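Local coordinates for lambda phage protein with carbohydrate-binding module (Shewanella oneidensis, PDB 2A5Z) that is of unknown function but binds magnesium and has a jelly-roll fold with a carbohydrate-binding module, so it probably recognises a carbohydrate, at residues C[74-78]-C[98-103]. Residues are numbered along the deposited sequence; the frame is centred on the assembly and turned at random.
Sequences GNISL and TANASF
The turn after strand 68-73, with the short strand 77-78 that follows it, packs against the turn that leads into strand 102-107 of an antiparallel jelly-roll, through van der Waals contacts that bury 337 Å² in total. Thr98 to Ala101 form a type II beta turn, closed by a weak hydrogen bond from Ala101 N to Thr98 O (3.5 Å). Asn100, at the third position, has positive phi (74/7), and the chain then straightens into strand at Ser102. In the other segment Gly74 (65/28) and Asn75 (54/39) both take left-handed conformations and turn the chain at the end of strand 68-73, before it extends into the short strand 77-78. The CA atoms of Gly74 and Ala101 lie 4.1 Å apart; a CB on Gly74 would clash with Ala101 CA. Gly74 O sits 3.4 Å from both Thr98 CB and Ala101 CB, and accepts a hydrogen bond from Ser96 OG. The CA-to-CB bond of Ile76 (chi1 t, chi2 p) points toward segment 98-103: its CD1 is 4.0 Å from Ala101 CB, and its CG2 is 3.4 Å from Ser102 O. Leu78 (m, t) brings CD2 to 3.7 Å from CD1 of Phe103, meeting the ring obliquely; Phe103 has chi1 t. Ser102 turns its CB away, and in its chi1 p rotamer OG is hydrogen-bonded to Thr73 OG1 and Gly144 O. Phe103 lies about 11 Å from a bound magnesium ion, measured from its side chain. Strand 102-107 runs between strands 68-73 and 230-234, Ser102 pairing with Thr73 and Phe103 with Thr232, while strand 77-78 pairs with 90-94, whose Ile93 touches Ile76, Leu78 and Phe103.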
# COMPACT_ATOMS: atom_id res chain seq x y z
N GLY C 74 14.34 -10.68 14.72
CA GLY C 74 15.33 -11.73 14.98
C GLY C 74 15.84 -12.44 13.74
O GLY C 74 16.25 -13.59 13.81
N ASN C 75 15.83 -11.74 12.60
CA ASN C 75 16.22 -12.30 11.31
C ASN C 75 15.46 -13.57 10.94
O ASN C 75 16.03 -14.52 10.40
CB ASN C 75 17.74 -12.54 11.25
CG ASN C 75 18.53 -11.28 11.53
OD1 ASN C 75 18.69 -10.43 10.65
ND2 ASN C 75 19.01 -11.14 12.75
N ILE C 76 14.16 -13.58 11.26
CA ILE C 76 13.26 -14.67 10.89
C ILE C 76 13.36 -14.90 9.38
O ILE C 76 13.50 -13.94 8.60
CB ILE C 76 11.79 -14.37 11.29
CG1 ILE C 76 10.90 -15.60 11.17
CG2 ILE C 76 11.23 -13.20 10.47
CD1 ILE C 76 11.09 -16.63 12.28
N SER C 77 13.29 -16.16 8.97
CA SER C 77 13.49 -16.49 7.57
C SER C 77 12.15 -16.61 6.86
O SER C 77 11.45 -17.62 6.97
CB SER C 77 14.33 -17.76 7.46
OG SER C 77 14.60 -18.04 6.11
N LEU C 78 11.76 -15.57 6.13
CA LEU C 78 10.57 -15.65 5.30
C LEU C 78 10.96 -16.38 4.02
O LEU C 78 11.83 -15.92 3.28
CB LEU C 78 9.99 -14.26 5.00
CG LEU C 78 9.65 -13.32 6.17
CD1 LEU C 78 8.98 -12.06 5.64
CD2 LEU C 78 8.77 -13.99 7.22
N THR C 98 18.63 -16.84 15.97
CA THR C 98 18.28 -15.92 17.06
C THR C 98 17.02 -16.42 17.75
O THR C 98 16.00 -16.66 17.11
CB THR C 98 18.03 -14.47 16.54
OG1 THR C 98 19.17 -14.02 15.78
CG2 THR C 98 17.77 -13.50 17.70
N ALA C 99 17.10 -16.58 19.07
CA ALA C 99 15.97 -17.01 19.88
C ALA C 99 14.88 -15.95 19.88
O ALA C 99 15.17 -14.74 19.89
CB ALA C 99 16.41 -17.32 21.31
N ASN C 100 13.63 -16.40 19.84
CA ASN C 100 12.44 -15.53 19.84
C ASN C 100 12.16 -14.79 18.52
O ASN C 100 11.24 -13.97 18.46
CB ASN C 100 12.43 -14.57 21.04
CG ASN C 100 12.31 -15.30 22.37
OD1 ASN C 100 11.80 -16.42 22.44
ND2 ASN C 100 12.76 -14.65 23.43
N ALA C 101 12.92 -15.11 17.47
CA ALA C 101 12.63 -14.59 16.13
C ALA C 101 11.17 -14.89 15.80
O ALA C 101 10.66 -15.98 16.12
CB ALA C 101 13.55 -15.22 15.11
N SER C 102 10.50 -13.94 15.17
CA SER C 102 9.07 -14.07 14.91
C SER C 102 8.62 -13.33 13.65
O SER C 102 9.30 -12.41 13.18
CB SER C 102 8.26 -13.58 16.11
OG SER C 102 8.45 -12.19 16.33
N PHE C 103 7.48 -13.75 13.12
CA PHE C 103 6.77 -12.97 12.13
C PHE C 103 5.38 -12.65 12.65
O PHE C 103 4.69 -13.53 13.18
CB PHE C 103 6.70 -13.67 10.77
CG PHE C 103 5.89 -12.92 9.75
CD1 PHE C 103 6.42 -11.81 9.10
CD2 PHE C 103 4.58 -13.30 9.46
CE1 PHE C 103 5.66 -11.10 8.16
CE2 PHE C 103 3.81 -12.60 8.53
CZ PHE C 103 4.35 -11.50 7.87